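Local coordinates for transcription regulator PadR N-terminal domain-containing protein (Streptococcus mutans, PDB 3L7W) that probably regulates transcription as a PadR-family protein, binding DNA as a dimer through a winged helix-turn-helix domain, at the interface of chains A and B. Sequence-based numbering; all coordinates share one arbitrary frame. Chains: chain A/B, Putative uncharacterized protein SMU.1704.

Contact 1: the interface of chains A and B. Residues chain A 12-13, 16-17, 31, 34-35; chain B 95, 98-99, 103.
The last turns of helix 75-100 of chain B, carrying B:Ile95, B:Ile98 and B:Val99, pack against helix 7-20 of chain A and against the end of its helix 25-32 with the following loop. No direct polar bond crosses this patch; the chains meet by apolar packing.

B:Val99 and A:Tyr12 cross at about a right angle. The valine CG1 is anti to the backbone N (chi1 165°), which turns CG2 over the face of the phenol ring, 3.8 Å from the centroid, as a CH-pi contact. The methyl sits off-centre, toward the hydroxyl end: B:Val99 CG2 is 3.4 Å from A:Tyr12 CE2. The same methyl also touches A:Ala16 CB at 3.6 Å, and sits in the corner between the ring and that carbon.

B:Ile98 works with two branches. CG2 packs 3.6 Å from A:Ile17 CG1 and 3.7 Å from A:Leu13 CD2, with A:Thr31 CG2 also close, which places it where helices 7-20 and 25-32 meet. The other branch, with CG1 anti to the carbonyl carbon (chi1 -72°) and CD1 extended beyond it (chi2 -174°), ends 3.3 Å from A:Thr31 O and beside A:Ile35 CG2. One turn earlier, B:Ile95 crosses A:Ile35 at about a right angle, its CG1 a tight 3.3 Å from A:Ile35 CD1. Beyond the helix end, B:Ile103 CG2 meets A:Leu34 CD2, extending the apolar strip.

A water bridges the two chains, joining the carbonyl of A:Ala16 to those of B:Ile98 and B:Val99, near the C-terminal end of the B helix; it lies 2.8 Å from B:Val99 O.

Contact 2: the interface of chains A and B. Residues chain A 91-92, 94-95, 98; chain B 9, 13, 34-35, 88.
A:Ile95 and B:Ile35 pack at about a right angle, the B:Ile35 CD1 methyl pressing on A:Ile95 CG1 at 3.3 Å, tighter than usual carbon contact. With CG1 anti to the backbone N (chi1 -178°), B:Ile35 sends that methyl onto helix 75-100 of chain A, where it is 3.5 Å from A:Thr94 CB and 3.3 Å from the A:Tyr91 carbonyl O. A:Thr94 lies alongside B:Ile35, running the opposite way.

The CG2 branch of A:Ile95 lies over the B:Trp88 indole, 3.3 Å above its plane and toward its rim. CD1, at the end of the CG1 branch and extended by chi2 of -174°, meets B:Leu9 CD1 tip to tip at 3.3 Å, again a tight fit, and passes 3.4 Å from B:Trp88 CH2 at the indole rim. A:Tyr91 widens the patch: its ring end reaches B:Leu9, with CZ 3.7 Å from CD1, while its CE2 lies near B:Trp88 CH2, the two side chains crossing obliquely.

Within chain B, B:Leu9 CD2 lies 4.0 Å above the same indole face, toward its rim, and so may help to position the ring.

B:Leu9 belongs to helix 7-20, B:Ile35 to the loop after helix 25-32, and B:Trp88 to the long helix 75-100; together they form an apolar seat for the long helix of the other subunit.

Contact 1: the interface of chains A and B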
ATOM      1  N   TYR A  12       2.630   2.358  10.617  1.00 25.14           N
ATOM      2  CA  TYR A  12       2.630   3.751  10.208  1.00 30.57           C
ATOM      3  C   TYR A  12       1.365   4.427  10.715  1.00 29.78           C
ATOM      4  O   TYR A  12       1.423   5.437  11.405  1.00 34.22           O
ATOM      5  CB  TYR A  12       2.742   3.848   8.684  1.00 30.19           C
ATOM      6  CG  TYR A  12       2.708   5.244   8.127  1.00 30.16           C
ATOM      7  CD1 TYR A  12       3.408   6.272   8.732  1.00 32.28           C
ATOM      8  CD2 TYR A  12       1.990   5.529   6.974  1.00 32.11           C
ATOM      9  CE1 TYR A  12       3.380   7.541   8.220  1.00 31.07           C
ATOM     10  CE2 TYR A  12       1.952   6.792   6.451  1.00 30.09           C
ATOM     11  CZ  TYR A  12       2.651   7.797   7.077  1.00 34.23           C
ATOM     12  OH  TYR A  12       2.627   9.058   6.558  1.00 36.18           O
ATOM     13  N   LEU A  13       0.213   3.853  10.407  1.00 27.61           N
ATOM     14  CA  LEU A  13      -1.049   4.471  10.813  1.00 28.09           C
ATOM     15  C   LEU A  13      -1.136   4.610  12.328  1.00 26.94           C
ATOM     16  O   LEU A  13      -1.524   5.646  12.838  1.00 30.45           O
ATOM     17  CB  LEU A  13      -2.242   3.671  10.280  1.00 23.02           C
ATOM     18  CG  LEU A  13      -2.372   3.763   8.744  1.00 27.39           C
ATOM     19  CD1 LEU A  13      -3.381   2.764   8.247  1.00 22.72           C
ATOM     20  CD2 LEU A  13      -2.772   5.159   8.320  1.00 21.23           C
ATOM     21  N   ALA A  16       1.122   7.233  13.521  1.00 27.87           N
ATOM     22  CA  ALA A  16       0.658   8.526  13.049  1.00 29.26           C
ATOM     23  C   ALA A  16      -0.510   8.968  13.900  1.00 28.71           C
ATOM     24  O   ALA A  16      -0.586  10.131  14.301  1.00 31.56           O
ATOM     25  CB  ALA A  16       0.264   8.481  11.574  1.00 28.90           C
ATOM     26  N   ILE A  17      -1.414   8.032  14.179  1.00 27.24           N
ATOM     27  CA  ILE A  17      -2.616   8.340  14.945  1.00 25.26           C
ATOM     28  C   ILE A  17      -2.224   8.738  16.360  1.00 34.82           C
ATOM     29  O   ILE A  17      -2.686   9.744  16.893  1.00 32.83           O
ATOM     30  CB  ILE A  17      -3.552   7.137  15.004  1.00 22.62           C
ATOM     31  CG1 ILE A  17      -4.152   6.867  13.616  1.00 27.28           C
ATOM     32  CG2 ILE A  17      -4.661   7.376  15.996  1.00 29.01           C
ATOM     33  CD1 ILE A  17      -4.902   5.576  13.535  1.00 35.28           C
ATOM     34  N   THR A  31     -10.211   3.904  13.834  1.00 36.06           N
ATOM     35  CA  THR A  31      -9.787   4.828  12.801  1.00 36.63           C
ATOM     36  C   THR A  31      -9.066   4.053  11.724  1.00 36.06           C
ATOM     37  O   THR A  31      -9.153   4.374  10.545  1.00 35.77           O
ATOM     38  CB  THR A  31      -8.869   5.909  13.348  1.00 41.12           C
ATOM     39  OG1 THR A  31      -9.657   6.879  14.040  1.00 48.66           O
ATOM     40  CG2 THR A  31      -8.132   6.592  12.207  1.00 40.72           C
ATOM     41  N   LEU A  34     -11.125   2.279   9.154  1.00 40.02           N
ATOM     42  CA  LEU A  34     -11.579   3.166   8.092  1.00 41.86           C
ATOM     43  C   LEU A  34     -10.927   2.834   6.748  1.00 40.11           C
ATOM     44  O   LEU A  34     -11.512   3.039   5.694  1.00 43.52           O
ATOM     45  CB  LEU A  34     -11.292   4.617   8.478  1.00 46.10           C
ATOM     46  CG  LEU A  34     -12.480   5.509   8.852  1.00 50.03           C
ATOM     47  CD1 LEU A  34     -13.705   4.709   9.319  1.00 47.65           C
ATOM     48  CD2 LEU A  34     -12.058   6.549   9.874  1.00 40.48           C
ATOM     49  N   ILE A  35      -9.700   2.339   6.783  1.00 37.87           N
ATOM     50  CA  ILE A  35      -9.004   2.020   5.549  1.00 39.94           C
ATOM     51  C   ILE A  35      -8.590   0.563   5.494  1.00 39.24           C
ATOM     52  O   ILE A  35      -8.330   0.035   4.420  1.00 32.47           O
ATOM     53  CB  ILE A  35      -7.773   2.935   5.291  1.00 34.75           C
ATOM     54  CG1 ILE A  35      -7.129   2.557   3.959  1.00 41.03           C
ATOM     55  CG2 ILE A  35      -6.743   2.848   6.444  1.00 30.20           C
ATOM     56  CD1 ILE A  35      -6.489   3.699   3.234  1.00 52.44           C
TER
ATOM     57  N   ILE B  95      -5.123   7.224   3.854  1.00 27.25           N
ATOM     58  CA  ILE B  95      -3.943   7.047   4.669  1.00 28.46           C
ATOM     59  C   ILE B  95      -3.382   8.400   5.100  1.00 30.65           C
ATOM     60  O   ILE B  95      -3.177   8.653   6.286  1.00 30.20           O
ATOM     61  CB  ILE B  95      -2.907   6.217   3.926  1.00 31.23           C
ATOM     62  CG1 ILE B  95      -3.402   4.773   3.864  1.00 27.24           C
ATOM     63  CG2 ILE B  95      -1.557   6.287   4.623  1.00 29.61           C
ATOM     64  CD1 ILE B  95      -2.397   3.827   3.285  1.00 39.72           C
ATOM     65  N   ILE B  98      -5.650  10.041   7.530  1.00 32.18           N
ATOM     66  CA  ILE B  98      -5.537   9.471   8.856  1.00 35.73           C
ATOM     67  C   ILE B  98      -4.227   9.952   9.465  1.00 35.59           C
ATOM     68  O   ILE B  98      -4.199  10.488  10.564  1.00 36.62           O
ATOM     69  CB  ILE B  98      -5.535   7.950   8.801  1.00 35.78           C
ATOM     70  CG1 ILE B  98      -6.931   7.435   8.447  1.00 33.07           C
ATOM     71  CG2 ILE B  98      -5.100   7.376  10.140  1.00 35.10           C
ATOM     72  CD1 ILE B  98      -7.052   5.924   8.501  1.00 29.15           C
ATOM     73  N   VAL B  99      -3.148   9.785   8.714  1.00 33.56           N
ATOM     74  CA  VAL B  99      -1.838  10.176   9.163  1.00 25.85           C
ATOM     75  C   VAL B  99      -1.746  11.636   9.568  1.00 42.18           C
ATOM     76  O   VAL B  99      -1.099  11.962  10.570  1.00 42.74           O
ATOM     77  CB  VAL B  99      -0.782   9.839   8.133  1.00 32.67           C
ATOM     78  CG1 VAL B  99       0.529  10.574   8.451  1.00 34.34           C
ATOM     79  CG2 VAL B  99      -0.577   8.327   8.119  1.00 29.15           C
ATOM     80  N   ILE B 103      -8.694  12.461   9.286  1.00 46.72           N
ATOM     81  CA  ILE B 103      -9.576  11.313   9.232  1.00 38.36           C
ATOM     82  C   ILE B 103      -9.529  10.480  10.516  1.00 36.86           C
ATOM     83  O   ILE B 103      -8.488   9.954  10.888  1.00 38.73           O
ATOM     84  CB  ILE B 103      -9.264  10.450   8.001  1.00 29.43           C
ATOM     85  CG1 ILE B 103      -9.478  11.279   6.730  1.00 39.13           C
ATOM     86  CG2 ILE B 103     -10.094   9.185   8.037  1.00 25.01           C
ATOM     87  CD1 ILE B 103      -9.282  10.521   5.430  1.00 36.98           C
TER
HETATM   88  O   HOH W   1      -2.610  11.580  12.925  1.00 34.65           O

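Contact 2: the interface of chains A and B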
ATOM      1  N   TYR A  91       6.987   5.572  -1.365  1.00 27.11           N
ATOM      2  CA  TYR A  91       6.119   4.529  -1.883  1.00 29.43           C
ATOM      3  C   TYR A  91       5.113   5.161  -2.827  1.00 33.30           C
ATOM      4  O   TYR A  91       4.970   4.738  -3.965  1.00 30.58           O
ATOM      5  CB  TYR A  91       5.361   3.913  -0.732  1.00 24.72           C
ATOM      6  CG  TYR A  91       4.572   2.653  -1.003  1.00 25.20           C
ATOM      7  CD1 TYR A  91       5.183   1.404  -0.983  1.00 24.49           C
ATOM      8  CD2 TYR A  91       3.202   2.700  -1.183  1.00 29.17           C
ATOM      9  CE1 TYR A  91       4.451   0.240  -1.180  1.00 25.54           C
ATOM     10  CE2 TYR A  91       2.462   1.544  -1.377  1.00 25.22           C
ATOM     11  CZ  TYR A  91       3.090   0.318  -1.367  1.00 23.26           C
ATOM     12  OH  TYR A  91       2.344  -0.826  -1.539  1.00 30.84           O
ATOM     13  N   LYS A  92       4.421   6.180  -2.334  1.00 26.96           N
ATOM     14  CA  LYS A  92       3.403   6.853  -3.110  1.00 33.99           C
ATOM     15  C   LYS A  92       3.966   7.413  -4.398  1.00 37.41           C
ATOM     16  O   LYS A  92       3.418   7.150  -5.460  1.00 42.57           O
ATOM     17  CB  LYS A  92       2.775   7.989  -2.311  1.00 34.66           C
ATOM     18  CG  LYS A  92       1.652   7.559  -1.398  1.00 34.30           C
ATOM     19  CD  LYS A  92       0.949   8.779  -0.827  1.00 33.17           C
ATOM     20  CE  LYS A  92       1.965   9.753  -0.246  1.00 42.43           C
ATOM     21  NZ  LYS A  92       1.352  10.846   0.562  1.00 42.38           N
ATOM     22  N   THR A  94       6.585   6.696  -5.968  1.00 29.97           N
ATOM     23  CA  THR A  94       7.145   5.689  -6.828  1.00 34.53           C
ATOM     24  C   THR A  94       6.027   4.990  -7.578  1.00 33.01           C
ATOM     25  O   THR A  94       6.117   4.808  -8.779  1.00 32.17           O
ATOM     26  CB  THR A  94       7.993   4.730  -6.033  1.00 33.58           C
ATOM     27  OG1 THR A  94       9.067   5.475  -5.444  1.00 38.50           O
ATOM     28  CG2 THR A  94       8.575   3.656  -6.943  1.00 27.55           C
ATOM     29  N   ILE A  95       4.964   4.637  -6.866  1.00 27.25           N
ATOM     30  CA  ILE A  95       3.793   4.062  -7.491  1.00 28.46           C
ATOM     31  C   ILE A  95       3.202   5.031  -8.512  1.00 30.65           C
ATOM     32  O   ILE A  95       2.998   4.682  -9.673  1.00 30.20           O
ATOM     33  CB  ILE A  95       2.775   3.662  -6.436  1.00 31.23           C
ATOM     34  CG1 ILE A  95       3.305   2.435  -5.695  1.00 27.24           C
ATOM     35  CG2 ILE A  95       1.427   3.356  -7.072  1.00 29.61           C
ATOM     36  CD1 ILE A  95       2.321   1.856  -4.728  1.00 39.72           C
ATOM     37  N   ILE A  98       5.443   5.371 -11.444  1.00 32.18           N
ATOM     38  CA  ILE A  98       5.353   4.234 -12.337  1.00 35.73           C
ATOM     39  C   ILE A  98       4.035   4.333 -13.094  1.00 35.59           C
ATOM     40  O   ILE A  98       4.000   4.279 -14.315  1.00 36.62           O
ATOM     41  CB  ILE A  98       5.389   2.924 -11.563  1.00 35.78           C
ATOM     42  CG1 ILE A  98       6.795   2.677 -11.015  1.00 33.07           C
ATOM     43  CG2 ILE A  98       4.977   1.770 -12.463  1.00 35.10           C
ATOM     44  CD1 ILE A  98       6.955   1.326 -10.343  1.00 29.15           C
TER
ATOM     45  N   LEU B   9      -2.146  -4.183  -5.821  1.00 28.69           N
ATOM     46  CA  LEU B   9      -1.416  -2.989  -6.231  1.00 28.11           C
ATOM     47  C   LEU B   9      -0.524  -3.326  -7.426  1.00 25.91           C
ATOM     48  O   LEU B   9      -0.337  -2.506  -8.315  1.00 25.09           O
ATOM     49  CB  LEU B   9      -0.581  -2.454  -5.072  1.00 26.19           C
ATOM     50  CG  LEU B   9      -0.761  -0.986  -4.724  1.00 36.86           C
ATOM     51  CD1 LEU B   9       0.263  -0.553  -3.660  1.00 34.79           C
ATOM     52  CD2 LEU B   9      -0.659  -0.126  -5.963  1.00 40.66           C
ATOM     53  N   LEU B  13      -0.243  -1.586 -10.983  1.00 27.61           N
ATOM     54  CA  LEU B  13       1.005  -1.206 -11.643  1.00 28.09           C
ATOM     55  C   LEU B  13       1.098  -1.803 -13.041  1.00 26.94           C
ATOM     56  O   LEU B  13       1.464  -1.127 -13.986  1.00 30.45           O
ATOM     57  CB  LEU B  13       2.214  -1.623 -10.800  1.00 23.02           C
ATOM     58  CG  LEU B  13       2.332  -0.807  -9.495  1.00 27.39           C
ATOM     59  CD1 LEU B  13       3.363  -1.422  -8.588  1.00 22.72           C
ATOM     60  CD2 LEU B  13       2.695   0.632  -9.791  1.00 21.23           C
ATOM     61  N   LEU B  34      11.123  -2.085  -9.203  1.00 40.02           N
ATOM     62  CA  LEU B  34      11.547  -0.788  -8.696  1.00 41.86           C
ATOM     63  C   LEU B  34      10.895  -0.455  -7.352  1.00 40.11           C
ATOM     64  O   LEU B  34      11.468   0.243  -6.528  1.00 43.52           O
ATOM     65  CB  LEU B  34      11.226   0.296  -9.726  1.00 46.10           C
ATOM     66  CG  LEU B  34      12.394   0.931 -10.487  1.00 50.03           C
ATOM     67  CD1 LEU B  34      13.642   0.036 -10.524  1.00 47.65           C
ATOM     68  CD2 LEU B  34      11.952   1.347 -11.880  1.00 40.48           C
ATOM     69  N   ILE B  35       9.682  -0.937  -7.139  1.00 37.87           N
ATOM     70  CA  ILE B  35       8.986  -0.646  -5.899  1.00 39.94           C
ATOM     71  C   ILE B  35       8.608  -1.910  -5.152  1.00 39.24           C
ATOM     72  O   ILE B  35       8.355  -1.868  -3.954  1.00 32.47           O
ATOM     73  CB  ILE B  35       7.730   0.250  -6.100  1.00 34.75           C
ATOM     74  CG1 ILE B  35       7.088   0.537  -4.745  1.00 41.03           C
ATOM     75  CG2 ILE B  35       6.711  -0.403  -7.065  1.00 30.20           C
ATOM     76  CD1 ILE B  35       6.414   1.870  -4.648  1.00 52.44           C
ATOM     77  N   TRP B  88      -6.727   3.803  -5.759  1.00 36.36           N
ATOM     78  CA  TRP B  88      -5.399   4.111  -5.269  1.00 33.70           C
ATOM     79  C   TRP B  88      -5.400   5.514  -4.707  1.00 33.50           C
ATOM     80  O   TRP B  88      -4.809   5.777  -3.655  1.00 33.82           O
ATOM     81  CB  TRP B  88      -4.377   3.975  -6.387  1.00 32.41           C
ATOM     82  CG  TRP B  88      -3.036   4.510  -6.039  1.00 36.36           C
ATOM     83  CD1 TRP B  88      -2.373   5.531  -6.661  1.00 36.33           C
ATOM     84  CD2 TRP B  88      -2.175   4.052  -4.985  1.00 25.95           C
ATOM     85  NE1 TRP B  88      -1.156   5.732  -6.062  1.00 37.68           N
ATOM     86  CE2 TRP B  88      -1.012   4.846  -5.027  1.00 33.90           C
ATOM     87  CE3 TRP B  88      -2.286   3.060  -4.004  1.00 28.99           C
ATOM     88  CZ2 TRP B  88       0.047   4.672  -4.128  1.00 36.44           C
ATOM     89  CZ3 TRP B  88      -1.224   2.886  -3.101  1.00 29.12           C
ATOM     90  CH2 TRP B  88      -0.078   3.691  -3.175  1.00 31.47           C
TER

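The C-alpha centres of contact 1 and contact 2 are about 19 Å apart, and the chains exchange roles: chain B supplies the long helix 75-100 in contact 1, chain A in contact 2. B:Ile95 and B:Ile98 in contact 1 correspond to A:Ile95 and A:Ile98 in contact 2; A:Leu13, A:Leu34 and A:Ile35 correspond to B:Leu13, B:Leu34 and B:Ile35, as two-fold symmetry requires. Contact 1 adds the helix end, contact 2 the preceding turns and the receiving chain's long helix. Such reciprocal packing of the C-terminal helices, typical of PadR dimers, suggests a biological dimer and would fix the relative placement of its DNA-binding domains.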